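Local coordinates for protein nitrilotriacetate monooxygenase (Burkholderia pseudomallei, PDB 3SDO) that probably acts as an FMN-dependent monooxygenase of the bacterial luciferase-like family, using molecular oxygen to oxidise its substrate, at residues A35-D40 against F73-E78; F41-A46 against S84-L89; R47-A52 against S91-V96; A57-S62 against F77-L82; V96-S101 against G125-T130. All coordinates share one frame; numbering follows the deposited sequence.

Interaction 1 (A35-D40 against F73-E78). With EDO (1,2-ethanediol), chain C.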
# COMPACT_ATOMS: atom_id res chain seq x y z
N ALA A 35 -12.96 -9.54 10.19
CA ALA A 35 -12.87 -9.52 8.74
C ALA A 35 -12.15 -8.27 8.19
O ALA A 35 -11.31 -8.39 7.31
CB ALA A 35 -14.29 -9.64 8.12
N SER A 36 -12.46 -7.08 8.72
CA SER A 36 -11.87 -5.85 8.17
C SER A 36 -10.34 -5.78 8.18
O SER A 36 -9.77 -5.11 7.35
CB SER A 36 -12.48 -4.63 8.80
OG SER A 36 -13.82 -4.50 8.32
N VAL A 37 -9.70 -6.46 9.13
CA VAL A 37 -8.25 -6.55 9.18
C VAL A 37 -7.81 -8.02 9.29
O VAL A 37 -6.90 -8.38 10.05
CB VAL A 37 -7.67 -5.69 10.33
CG1 VAL A 37 -7.78 -4.23 9.99
CG2 VAL A 37 -8.40 -5.96 11.64
N ASN A 38 -8.47 -8.86 8.50
CA ASN A 38 -8.14 -10.28 8.39
C ASN A 38 -7.70 -10.52 6.94
O ASN A 38 -8.56 -10.61 6.03
CB ASN A 38 -9.39 -11.12 8.72
CG ASN A 38 -9.14 -12.62 8.65
OD1 ASN A 38 -8.56 -13.12 7.68
ND2 ASN A 38 -9.55 -13.33 9.69
N PHE A 39 -6.38 -10.63 6.72
CA PHE A 39 -5.86 -10.71 5.35
C PHE A 39 -6.39 -11.90 4.56
O PHE A 39 -6.81 -11.76 3.42
CB PHE A 39 -4.32 -10.72 5.29
CG PHE A 39 -3.78 -10.84 3.89
CD1 PHE A 39 -3.96 -9.80 2.98
CD2 PHE A 39 -3.13 -11.99 3.46
CE1 PHE A 39 -3.51 -9.92 1.66
CE2 PHE A 39 -2.70 -12.12 2.17
CZ PHE A 39 -2.87 -11.07 1.26
N ASP A 40 -6.39 -13.08 5.17
CA ASP A 40 -6.88 -14.26 4.48
C ASP A 40 -8.34 -14.13 4.03
O ASP A 40 -8.73 -14.69 3.01
CB ASP A 40 -6.73 -15.49 5.35
CG ASP A 40 -5.28 -15.93 5.53
OD1 ASP A 40 -4.36 -15.46 4.82
OD2 ASP A 40 -5.09 -16.76 6.42
N PHE A 73 -14.09 1.73 9.55
CA PHE A 73 -13.28 2.94 9.60
C PHE A 73 -12.34 2.97 10.82
O PHE A 73 -11.32 3.67 10.80
CB PHE A 73 -14.18 4.16 9.59
CG PHE A 73 -14.81 4.46 8.25
CD1 PHE A 73 -15.80 3.63 7.72
CD2 PHE A 73 -14.45 5.60 7.54
CE1 PHE A 73 -16.41 3.92 6.48
CE2 PHE A 73 -15.05 5.90 6.29
CZ PHE A 73 -16.02 5.05 5.76
N LEU A 74 -12.66 2.22 11.88
CA LEU A 74 -11.80 2.15 13.07
C LEU A 74 -10.52 1.35 12.81
O LEU A 74 -9.48 1.62 13.40
CB LEU A 74 -12.55 1.53 14.26
CG LEU A 74 -13.64 2.39 14.91
CD1 LEU A 74 -14.50 1.54 15.84
CD2 LEU A 74 -13.03 3.57 15.68
N ASN A 75 -10.58 0.37 11.91
CA ASN A 75 -9.45 -0.51 11.65
C ASN A 75 -9.62 -1.19 10.30
O ASN A 75 -10.58 -1.94 10.08
CB ASN A 75 -9.30 -1.57 12.76
CG ASN A 75 -7.93 -1.58 13.41
OD1 ASN A 75 -7.10 -2.47 13.17
ND2 ASN A 75 -7.68 -0.60 14.25
N ARG A 76 -8.70 -0.88 9.40
CA ARG A 76 -8.72 -1.38 8.04
C ARG A 76 -7.29 -1.45 7.55
O ARG A 76 -6.40 -0.82 8.14
CB ARG A 76 -9.54 -0.44 7.13
CG ARG A 76 -9.05 0.99 7.10
CD ARG A 76 -10.12 2.03 6.67
NE ARG A 76 -10.65 1.78 5.33
CZ ARG A 76 -11.76 2.32 4.82
NH1 ARG A 76 -12.16 1.97 3.61
NH2 ARG A 76 -12.52 3.17 5.52
N PHE A 77 -7.09 -2.19 6.45
CA PHE A 77 -5.79 -2.25 5.79
C PHE A 77 -5.57 -0.96 5.01
O PHE A 77 -6.51 -0.21 4.72
CB PHE A 77 -5.69 -3.48 4.86
CG PHE A 77 -5.52 -4.79 5.60
CD1 PHE A 77 -4.38 -5.05 6.35
CD2 PHE A 77 -6.50 -5.76 5.54
CE1 PHE A 77 -4.22 -6.28 7.03
CE2 PHE A 77 -6.35 -6.98 6.19
CZ PHE A 77 -5.21 -7.24 6.95
N GLU A 78 -4.31 -0.69 4.70
CA GLU A 78 -3.96 0.40 3.80
C GLU A 78 -3.92 -0.15 2.36
O GLU A 78 -3.49 -1.30 2.15
CB GLU A 78 -2.64 1.02 4.26
CG GLU A 78 -2.13 2.14 3.39
CD GLU A 78 -1.47 1.66 2.12
OE1 GLU A 78 -0.89 0.54 2.10
OE2 GLU A 78 -1.52 2.43 1.14
C1 EDO C . -4.29 -11.68 10.51
O1 EDO C . -5.54 -12.22 10.03
C2 EDO C . -4.01 -10.32 9.85
O2 EDO C . -4.01 -10.40 8.40

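Interaction 2 (F41-A46 against S84-L89)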
# COMPACT_ATOMS: atom_id res chain seq x y z
N PHE A 41 -9.16 -13.43 4.81
CA PHE A 41 -10.53 -13.12 4.37
C PHE A 41 -10.57 -12.34 3.07
O PHE A 41 -11.34 -12.71 2.15
CB PHE A 41 -11.27 -12.37 5.46
CG PHE A 41 -12.67 -11.97 5.08
CD1 PHE A 41 -13.69 -12.91 5.06
CD2 PHE A 41 -12.96 -10.67 4.72
CE1 PHE A 41 -15.00 -12.54 4.73
CE2 PHE A 41 -14.26 -10.29 4.40
CZ PHE A 41 -15.27 -11.23 4.40
N TYR A 42 -9.76 -11.27 2.96
CA TYR A 42 -9.68 -10.54 1.69
C TYR A 42 -9.22 -11.44 0.51
O TYR A 42 -9.75 -11.31 -0.58
CB TYR A 42 -8.77 -9.31 1.78
CG TYR A 42 -9.33 -8.16 2.58
CD1 TYR A 42 -9.18 -8.14 3.97
CD2 TYR A 42 -9.95 -7.09 1.98
CE1 TYR A 42 -9.67 -7.11 4.72
CE2 TYR A 42 -10.45 -6.03 2.74
CZ TYR A 42 -10.28 -6.04 4.10
OH TYR A 42 -10.75 -5.01 4.87
N VAL A 43 -8.28 -12.35 0.75
CA VAL A 43 -7.83 -13.28 -0.28
C VAL A 43 -8.97 -14.20 -0.74
O VAL A 43 -9.19 -14.40 -1.93
CB VAL A 43 -6.64 -14.16 0.17
CG1 VAL A 43 -6.28 -15.16 -0.96
CG2 VAL A 43 -5.40 -13.30 0.55
N ASP A 44 -9.69 -14.75 0.21
CA ASP A 44 -10.83 -15.61 -0.09
C ASP A 44 -11.90 -14.89 -0.93
O ASP A 44 -12.33 -15.41 -1.98
CB ASP A 44 -11.43 -16.14 1.20
CG ASP A 44 -12.70 -16.92 0.98
OD1 ASP A 44 -12.63 -18.15 0.95
OD2 ASP A 44 -13.77 -16.31 0.83
N ARG A 45 -12.26 -13.68 -0.52
CA ARG A 45 -13.24 -12.88 -1.25
C ARG A 45 -12.73 -12.43 -2.62
O ARG A 45 -13.47 -12.49 -3.59
CB ARG A 45 -13.68 -11.70 -0.42
CG ARG A 45 -14.33 -12.06 0.92
CD ARG A 45 -15.67 -12.72 0.77
NE ARG A 45 -15.57 -14.15 0.49
CZ ARG A 45 -16.60 -14.94 0.20
NH1 ARG A 45 -16.40 -16.24 -0.03
NH2 ARG A 45 -17.83 -14.45 0.15
N ALA A 46 -11.47 -11.99 -2.71
CA ALA A 46 -10.91 -11.62 -4.02
C ALA A 46 -10.91 -12.81 -4.97
O ALA A 46 -11.27 -12.66 -6.15
CB ALA A 46 -9.48 -11.01 -3.88
N SER A 84 -1.13 -5.04 -3.17
CA SER A 84 0.12 -5.62 -3.63
C SER A 84 0.22 -7.08 -3.16
O SER A 84 0.62 -7.96 -3.92
CB SER A 84 1.30 -4.79 -3.12
OG SER A 84 1.32 -3.48 -3.67
N ALA A 85 -0.16 -7.33 -1.91
CA ALA A 85 -0.26 -8.69 -1.37
C ALA A 85 -1.33 -9.53 -2.13
O ALA A 85 -1.08 -10.67 -2.48
CB ALA A 85 -0.54 -8.63 0.17
N LEU A 86 -2.49 -8.95 -2.41
CA LEU A 86 -3.55 -9.64 -3.14
C LEU A 86 -3.14 -9.98 -4.59
O LEU A 86 -3.51 -11.05 -5.10
CB LEU A 86 -4.86 -8.80 -3.17
CG LEU A 86 -5.63 -8.70 -1.85
CD1 LEU A 86 -6.83 -7.83 -2.02
CD2 LEU A 86 -6.03 -10.08 -1.33
N ALA A 87 -2.36 -9.10 -5.21
CA ALA A 87 -1.93 -9.25 -6.61
C ALA A 87 -1.27 -10.61 -6.84
O ALA A 87 -1.51 -11.30 -7.83
CB ALA A 87 -0.93 -8.15 -6.96
N VAL A 88 -0.46 -10.99 -5.86
CA VAL A 88 0.42 -12.12 -5.96
C VAL A 88 -0.32 -13.45 -5.63
O VAL A 88 0.15 -14.56 -5.94
CB VAL A 88 1.65 -11.75 -5.04
CG1 VAL A 88 1.92 -12.77 -4.00
CG2 VAL A 88 2.82 -11.32 -5.89
N LEU A 89 -1.51 -13.34 -5.05
CA LEU A 89 -2.34 -14.49 -4.75
C LEU A 89 -3.52 -14.58 -5.71
O LEU A 89 -4.40 -15.39 -5.51
CB LEU A 89 -2.82 -14.44 -3.29
CG LEU A 89 -1.71 -14.44 -2.24
CD1 LEU A 89 -2.25 -14.22 -0.82
CD2 LEU A 89 -0.84 -15.78 -2.31

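Interaction 3 (R47-A52 against S91-V96)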
# COMPACT_ATOMS: atom_id res chain seq x y z
N ARG A 47 -10.55 -13.99 -4.47
CA ARG A 47 -10.53 -15.21 -5.30
C ARG A 47 -11.92 -15.67 -5.72
O ARG A 47 -12.13 -16.06 -6.85
CB ARG A 47 -9.79 -16.35 -4.59
CG ARG A 47 -8.29 -16.12 -4.58
CD ARG A 47 -7.59 -17.18 -3.79
NE ARG A 47 -6.14 -17.15 -3.97
CZ ARG A 47 -5.30 -17.85 -3.22
NH1 ARG A 47 -5.76 -18.60 -2.20
NH2 ARG A 47 -4.00 -17.82 -3.48
N ARG A 48 -12.86 -15.55 -4.80
CA ARG A 48 -14.27 -15.85 -5.07
C ARG A 48 -14.77 -14.98 -6.22
O ARG A 48 -15.40 -15.48 -7.16
CB ARG A 48 -15.10 -15.59 -3.81
CG ARG A 48 -16.47 -16.21 -3.80
CD ARG A 48 -16.39 -17.70 -3.60
NE ARG A 48 -17.65 -18.26 -3.12
CZ ARG A 48 -18.62 -18.73 -3.89
NH1 ARG A 48 -18.52 -18.74 -5.21
NH2 ARG A 48 -19.70 -19.24 -3.32
N ALA A 49 -14.50 -13.68 -6.15
CA ALA A 49 -14.89 -12.76 -7.21
C ALA A 49 -14.17 -13.07 -8.53
O ALA A 49 -14.80 -13.12 -9.59
CB ALA A 49 -14.65 -11.30 -6.78
N GLU A 50 -12.87 -13.29 -8.45
CA GLU A 50 -12.05 -13.55 -9.63
C GLU A 50 -12.54 -14.82 -10.35
O GLU A 50 -12.63 -14.86 -11.58
CB GLU A 50 -10.57 -13.71 -9.25
CG GLU A 50 -9.66 -14.03 -10.42
CD GLU A 50 -8.19 -14.07 -10.01
OE1 GLU A 50 -7.80 -14.99 -9.26
OE2 GLU A 50 -7.44 -13.16 -10.43
N ASN A 51 -12.82 -15.86 -9.58
CA ASN A 51 -13.24 -17.11 -10.20
C ASN A 51 -14.61 -17.01 -10.91
O ASN A 51 -14.91 -17.81 -11.79
CB ASN A 51 -13.29 -18.21 -9.14
CG ASN A 51 -11.91 -18.65 -8.69
OD1 ASN A 51 -10.89 -18.33 -9.32
ND2 ASN A 51 -11.88 -19.44 -7.62
N ALA A 52 -15.41 -16.01 -10.54
CA ALA A 52 -16.73 -15.76 -11.13
C ALA A 52 -16.67 -14.82 -12.35
O ALA A 52 -17.68 -14.57 -13.02
CB ALA A 52 -17.65 -15.15 -10.05
N SER A 91 -4.57 -13.70 -10.19
CA SER A 91 -3.94 -13.64 -11.51
C SER A 91 -4.60 -12.70 -12.54
O SER A 91 -3.91 -12.17 -13.41
CB SER A 91 -3.81 -15.06 -12.08
OG SER A 91 -5.08 -15.67 -12.14
N LYS A 92 -5.92 -12.50 -12.46
CA LYS A 92 -6.64 -11.74 -13.50
C LYS A 92 -7.35 -10.53 -12.96
O LYS A 92 -7.49 -9.52 -13.66
CB LYS A 92 -7.76 -12.58 -14.14
CG LYS A 92 -7.40 -13.78 -14.91
CD LYS A 92 -8.66 -14.35 -15.64
CE LYS A 92 -9.04 -13.50 -16.90
NZ LYS A 92 -9.84 -14.23 -17.96
N ILE A 93 -7.89 -10.65 -11.75
CA ILE A 93 -8.78 -9.62 -11.23
C ILE A 93 -8.05 -8.27 -11.06
O ILE A 93 -6.89 -8.21 -10.62
CB ILE A 93 -9.47 -10.06 -9.95
CG1 ILE A 93 -10.66 -9.14 -9.61
CG2 ILE A 93 -8.49 -10.10 -8.77
CD1 ILE A 93 -11.65 -9.77 -8.60
N GLY A 94 -8.71 -7.19 -11.44
CA GLY A 94 -8.15 -5.86 -11.26
C GLY A 94 -8.04 -5.47 -9.80
O GLY A 94 -8.71 -6.04 -8.93
N LEU A 95 -7.18 -4.51 -9.53
CA LEU A 95 -6.79 -4.15 -8.16
C LEU A 95 -6.85 -2.65 -8.04
O LEU A 95 -5.89 -1.96 -8.39
CB LEU A 95 -5.36 -4.65 -7.90
CG LEU A 95 -5.17 -6.14 -8.14
CD1 LEU A 95 -3.66 -6.47 -8.29
CD2 LEU A 95 -5.82 -6.93 -7.00
N VAL A 96 -7.99 -2.16 -7.56
CA VAL A 96 -8.28 -0.75 -7.56
C VAL A 96 -8.26 -0.22 -6.13
O VAL A 96 -8.95 -0.73 -5.25
CB VAL A 96 -9.63 -0.48 -8.20
CG1 VAL A 96 -9.97 1.02 -8.18
CG2 VAL A 96 -9.65 -1.05 -9.63

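Interaction 4 (A57-S62 against F77-L82)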
# COMPACT_ATOMS: atom_id res chain seq x y z
N ALA A 57 -11.43 -5.90 -8.03
CA ALA A 57 -11.67 -5.68 -6.61
C ALA A 57 -11.32 -4.22 -6.32
O ALA A 57 -10.30 -3.73 -6.82
CB ALA A 57 -10.80 -6.64 -5.74
N PHE A 58 -12.17 -3.55 -5.54
CA PHE A 58 -12.02 -2.15 -5.18
C PHE A 58 -11.88 -2.03 -3.65
O PHE A 58 -12.70 -2.54 -2.88
CB PHE A 58 -13.20 -1.33 -5.71
CG PHE A 58 -13.25 0.10 -5.20
CD1 PHE A 58 -12.12 0.90 -5.19
CD2 PHE A 58 -14.44 0.64 -4.73
CE1 PHE A 58 -12.17 2.21 -4.70
CE2 PHE A 58 -14.50 1.95 -4.25
CZ PHE A 58 -13.37 2.74 -4.23
N ILE A 59 -10.79 -1.39 -3.24
CA ILE A 59 -10.46 -1.11 -1.85
C ILE A 59 -10.62 0.38 -1.65
O ILE A 59 -9.79 1.17 -2.13
CB ILE A 59 -9.03 -1.55 -1.50
CG1 ILE A 59 -8.86 -3.05 -1.77
CG2 ILE A 59 -8.70 -1.28 -0.01
CD1 ILE A 59 -9.85 -3.95 -0.98
N ALA A 60 -11.73 0.75 -1.02
CA ALA A 60 -12.02 2.11 -0.61
C ALA A 60 -11.12 2.45 0.57
O ALA A 60 -10.48 1.58 1.14
CB ALA A 60 -13.53 2.26 -0.21
N ASP A 61 -11.08 3.72 0.95
CA ASP A 61 -10.16 4.11 2.00
C ASP A 61 -10.62 5.30 2.83
O ASP A 61 -11.49 6.07 2.39
CB ASP A 61 -8.80 4.41 1.39
CG ASP A 61 -7.67 4.26 2.39
OD1 ASP A 61 -7.71 3.29 3.19
OD2 ASP A 61 -6.76 5.11 2.36
N SER A 62 -10.03 5.42 4.01
CA SER A 62 -10.17 6.58 4.88
C SER A 62 -8.87 6.80 5.64
O SER A 62 -8.05 5.89 5.76
CB SER A 62 -11.33 6.37 5.87
OG SER A 62 -11.10 5.23 6.69
N PHE A 77 -7.09 -2.19 6.45
CA PHE A 77 -5.79 -2.25 5.79
C PHE A 77 -5.57 -0.96 5.01
O PHE A 77 -6.51 -0.21 4.72
CB PHE A 77 -5.69 -3.48 4.86
CG PHE A 77 -5.52 -4.79 5.60
CD1 PHE A 77 -4.38 -5.05 6.35
CD2 PHE A 77 -6.50 -5.76 5.54
CE1 PHE A 77 -4.22 -6.28 7.03
CE2 PHE A 77 -6.35 -6.98 6.19
CZ PHE A 77 -5.21 -7.24 6.95
N GLU A 78 -4.31 -0.69 4.70
CA GLU A 78 -3.96 0.40 3.80
C GLU A 78 -3.92 -0.15 2.36
O GLU A 78 -3.49 -1.30 2.15
CB GLU A 78 -2.64 1.02 4.26
CG GLU A 78 -2.13 2.14 3.39
CD GLU A 78 -1.47 1.66 2.12
OE1 GLU A 78 -0.89 0.54 2.10
OE2 GLU A 78 -1.52 2.43 1.14
N PRO A 79 -4.41 0.62 1.35
CA PRO A 79 -4.64 0.00 0.02
C PRO A 79 -3.44 -0.46 -0.79
O PRO A 79 -3.53 -1.51 -1.41
CB PRO A 79 -5.41 1.08 -0.75
CG PRO A 79 -6.08 1.90 0.33
CD PRO A 79 -5.02 1.95 1.42
N ILE A 80 -2.33 0.28 -0.83
CA ILE A 80 -1.18 -0.15 -1.66
C ILE A 80 -0.64 -1.48 -1.13
O ILE A 80 -0.41 -2.40 -1.91
CB ILE A 80 -0.06 0.89 -1.71
CG1 ILE A 80 -0.55 2.16 -2.41
CG2 ILE A 80 1.22 0.32 -2.40
CD1 ILE A 80 -0.83 1.97 -3.91
N SER A 81 -0.42 -1.55 0.19
CA SER A 81 0.03 -2.79 0.81
C SER A 81 -0.97 -3.94 0.57
O SER A 81 -0.58 -5.03 0.16
CB SER A 81 0.27 -2.63 2.32
OG SER A 81 -0.85 -2.08 3.01
N LEU A 82 -2.25 -3.70 0.83
CA LEU A 82 -3.25 -4.77 0.68
C LEU A 82 -3.32 -5.26 -0.77
O LEU A 82 -3.31 -6.47 -1.03
CB LEU A 82 -4.63 -4.31 1.18
CG LEU A 82 -5.80 -5.30 1.00
CD1 LEU A 82 -5.60 -6.62 1.71
CD2 LEU A 82 -7.12 -4.65 1.45
O HOH W 1 -8.61 0.78 3.47

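Interaction 5 (V96-S101 against G125-T130)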
# COMPACT_ATOMS: atom_id res chain seq x y z
N VAL A 96 -7.99 -2.16 -7.56
CA VAL A 96 -8.28 -0.75 -7.56
C VAL A 96 -8.26 -0.22 -6.13
O VAL A 96 -8.95 -0.73 -5.25
CB VAL A 96 -9.63 -0.48 -8.20
CG1 VAL A 96 -9.97 1.02 -8.18
CG2 VAL A 96 -9.65 -1.05 -9.63
N GLY A 97 -7.47 0.83 -5.93
CA GLY A 97 -7.27 1.41 -4.63
C GLY A 97 -7.50 2.89 -4.52
O GLY A 97 -7.09 3.68 -5.37
N THR A 98 -8.17 3.29 -3.44
CA THR A 98 -8.34 4.71 -3.16
C THR A 98 -7.06 5.37 -2.64
O THR A 98 -6.36 4.83 -1.80
CB THR A 98 -9.49 4.92 -2.13
OG1 THR A 98 -10.73 4.61 -2.76
CG2 THR A 98 -9.54 6.36 -1.63
N MET A 99 -6.77 6.57 -3.14
CA MET A 99 -5.75 7.41 -2.54
C MET A 99 -6.08 8.88 -2.80
O MET A 99 -6.51 9.24 -3.89
CB MET A 99 -4.35 7.08 -3.04
CG MET A 99 -3.26 7.63 -2.12
SD MET A 99 -1.63 7.16 -2.68
CE MET A 99 -1.58 5.42 -2.23
N SER A 100 -5.90 9.69 -1.77
CA SER A 100 -6.28 11.09 -1.79
C SER A 100 -5.26 11.97 -2.52
O SER A 100 -4.06 11.81 -2.35
CB SER A 100 -6.46 11.61 -0.34
OG SER A 100 -6.08 12.97 -0.23
N SER A 101 -5.76 12.91 -3.30
CA SER A 101 -4.93 13.89 -3.97
C SER A 101 -4.37 14.92 -3.01
O SER A 101 -3.32 15.46 -3.27
CB SER A 101 -5.74 14.67 -5.02
OG SER A 101 -6.47 13.79 -5.83
N GLY A 125 -5.54 -0.01 -10.54
CA GLY A 125 -6.44 1.13 -10.74
C GLY A 125 -6.31 2.09 -9.57
O GLY A 125 -6.04 1.66 -8.45
N TRP A 126 -6.43 3.39 -9.83
CA TRP A 126 -6.37 4.38 -8.76
C TRP A 126 -7.70 5.11 -8.72
O TRP A 126 -8.09 5.71 -9.73
CB TRP A 126 -5.21 5.38 -8.98
CG TRP A 126 -5.19 6.60 -8.06
CD1 TRP A 126 -5.70 6.70 -6.81
CD2 TRP A 126 -4.56 7.88 -8.33
NE1 TRP A 126 -5.47 7.96 -6.29
CE2 TRP A 126 -4.78 8.70 -7.21
CE3 TRP A 126 -3.87 8.41 -9.42
CZ2 TRP A 126 -4.33 10.02 -7.15
CZ3 TRP A 126 -3.41 9.70 -9.36
CH2 TRP A 126 -3.65 10.51 -8.23
N ASN A 127 -8.38 5.03 -7.58
CA ASN A 127 -9.58 5.81 -7.32
C ASN A 127 -9.14 7.13 -6.73
O ASN A 127 -8.70 7.19 -5.57
CB ASN A 127 -10.56 5.11 -6.36
CG ASN A 127 -11.76 5.97 -6.05
OD1 ASN A 127 -12.32 6.64 -6.94
ND2 ASN A 127 -12.18 5.99 -4.78
N VAL A 128 -9.23 8.17 -7.55
CA VAL A 128 -8.80 9.52 -7.19
C VAL A 128 -9.89 10.16 -6.33
O VAL A 128 -11.01 10.38 -6.77
CB VAL A 128 -8.55 10.37 -8.45
CG1 VAL A 128 -8.18 11.85 -8.10
CG2 VAL A 128 -7.45 9.73 -9.30
N VAL A 129 -9.54 10.42 -5.07
CA VAL A 129 -10.46 11.02 -4.13
C VAL A 129 -10.15 12.51 -3.97
O VAL A 129 -9.06 12.89 -3.58
CB VAL A 129 -10.46 10.24 -2.82
CG1 VAL A 129 -10.80 11.10 -1.66
CG2 VAL A 129 -11.43 9.04 -2.95
N THR A 130 -11.15 13.33 -4.33
CA THR A 130 -11.05 14.81 -4.31
C THR A 130 -11.42 15.38 -2.94
O THR A 130 -10.78 16.31 -2.46
CB THR A 130 -11.98 15.43 -5.39
OG1 THR A 130 -11.49 15.09 -6.70
CG2 THR A 130 -12.03 16.93 -5.26

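Interaction 1 (A35-D40 against F73-E78)
Val37 and Phe77 carry this contact in the luciferase-like TIM barrel. The loop that enters helix 39-51 meets the loop between helices 71-74 and 79-88. Phe77 turns the CE2-CZ side of its ring to the facing backbone. Phe77 CE2 lies 3.6 Å from Val37 CA, and Phe77 CZ is 4.0 Å from Phe39 CB. Val37 CG1 stands anti to its carbonyl carbon (chi1 -72°) and rests on the Asn75-Arg76 peptide, 3.5 Å from Arg76 N. The side chains of Val37 and Asn75 cross at about a right angle. Further out, Ser36 OG is hydrogen-bonded to His72, and the Tyr42 ring meets that of Phe77. Asn75 OD1 accepts from Arg207 N of the second subunit. Asn38 is the N-cap of helix 39-51, its OD1 accepting from Phe41 N. The backbone N-H of Phe39 is taken by a 1,2-ethanediol, probably from the crystallisation liquor. Phe39 N donates to O2 of this diol at 2.9 Å, with a fairly straight N-H...O angle of 155°.

Interaction 2 (F41-A46 against S84-L89)
This is apolar helix-to-helix packing in the outer layer of the TIM barrel, centred on Val43, Leu86 and Leu89. Helix 39-51 lies between strands 11-15 and 56-59 in the chain. Helix 79-88 lies between strands 56-59 and 94-100. The short axes of 41-46 and 84-88 pass 10.3 Å apart and cross at -51°. Leu86 CG is anti to its carbonyl carbon (chi1 -72°), and the branch methyl CD2 does the touching. Leu86 CD2 lies over the facing backbone, 3.9 Å from Tyr42 C, and Leu86 CD2 borders Ala46 CB at 4.4 Å. The Val43 and Leu86 side chains run past one another in opposite senses, while Leu89 lies roughly perpendicular to Val43. Leu89 packs in addition on Val88 of the second subunit, which brings this end of helix 79-88 to the dimer interface. One branch of Val43 touches methyls of two leucines three residues apart in sequence. Val43 CG2 is 3.6 Å from Leu89 CD1 and 3.8 Å from Leu86 CD2.

Interaction 3 (R47-A52 against S91-V96)
Glu50, near the C-terminal end of helix 39-51, reaches the loop that leads into strand 94-100 of the TIM barrel. The polar part is a fan of three backbone N-H groups on one carboxylate oxygen. Glu50 OE2 accepts from Lys92 N at 2.6 Å, from Ile93 N at 2.9 Å and from Ser91 N at 2.9 Å. Ile93 N uses the anti lone pair. Ser91 N comes in on the syn side, and Lys92 N lies 38° above the carboxylate plane. Glu50 CG is anti to its backbone N (chi1 178°), and the extended chain carries OE2 to the loop. Three donors on one oxygen would be expected to stabilise the charged carboxylate. They also fix the turn of the loop backbone. Outside the pair, Lys92 NZ bonds to Arg426 O, and Lys92 O accepts from His434. The apolar part lies beside the fan. Glu50 CB approaches Ile93 CB to 3.9 Å, and the two side chains cross obliquely. Ile93 CD1 reaches Ala49 CB at 3.8 Å and Glu50 N at 3.7 Å.

Interaction 4 (A57-S62 against F77-L82)
Asp61 OD1, just past strand 56-59, has several partners beside Pro79 at the start of helix 79-88. Arg111 of the second subunit forms a salt bridge with it. A water lies 2.7 Å from Asp61 OD1 and 2.6 Å from Phe77 O. It probably bridges the two segments, though its two protons have further acceptors nearby. Arg76 NE adds a long, weak ion pair. Asp61 CG stands anti to the backbone N (chi1 -156°), and the Asp61 side chain crosses that of Pro79 at about a right angle. Pro79 CD comes within 3.5 Å of Asp61 OD1. Below the polar end the contact is apolar. Ile59 CD1 meets Leu82 CD2 at 3.7 Å, the two side chains crossing at about a right angle. Ile59 CG2 lies 4.1 Å from Pro79 CB. The helix start is fixed by Glu78, its N-cap. Glu78 OE1 accepts from Ser81 N at 2.9 Å, nearly straight at 169°. Glu78 OE2 takes Ile80 N at 3.0 Å, from 47° above the carboxylate plane. Gln112 of the second subunit also bonds this oxygen. Asp61 is a predicted FMN-binding residue of this luciferase-like TIM barrel. Its carboxylate packs on a helix start of its own chain and is bridged to an arginine of the partner, consistent with a flavin site near the dimer interface.

Interaction 5 (V96-S101 against G125-T130)
Trp126 has CG anti to its backbone N (chi1 170°), and chi2 of 27° turns the indole edge to Met99 on the neighbouring strand. Met99 CB lies 3.5 Å from Trp126 NE1. The two strands are parallel neighbours in the TIM barrel, joined by a beta-alpha-beta crossover through helix 106-119. The backbone ladder runs from Gly97 N to Gly125 O at 3.0 Å, then from Asn127 N to Gly97 O at 2.9 Å. Met99 N follows, bonded to Asn127 O at 3.2 Å. Toward the C-terminal ends the bonds become weak: Val129 N is 3.5 Å from Met99 O. The side chains alternate between two faces. Met99, Trp126 and Val128 lie toward the helices, where Phe113 stacks on the Trp126 ring. Val96, Thr98, Asn127 and Val129 lie on the inner face with Phe58. Val96 CG2 sits 4.0 Å from Gly125 CA. Thr98, predicted to bind FMN, sets its methyl CG2 3.5 Å from Val129 CG2. Val128 CG2 covers the centre of one face of the indole. At the indole edge the ring N-H reinforces the ladder: Trp126 NE1 donates to Met99 O at 2.9 Å, nearly in the ring plane and almost straight (166°).

Interactions 1, 2 and 3 open one after another from the N-terminal approach to the C-terminal end of helix 39-51. They close in the same order: on the loop before helix 79-88, on that helix, and on the loop into strand 94-100. Their segments therefore alternate, and all three cross. Interaction 4 starts later, on strand 56-59, and nests inside the loops of interactions 2 and 3. It shares Phe77 and Glu78 with interaction 1. Interaction 5 follows in series and shares Val96 with interaction 3. Together they tie two outer helices to three neighbouring parallel strands. Interactions 1, 2 and 4 also touch the second subunit.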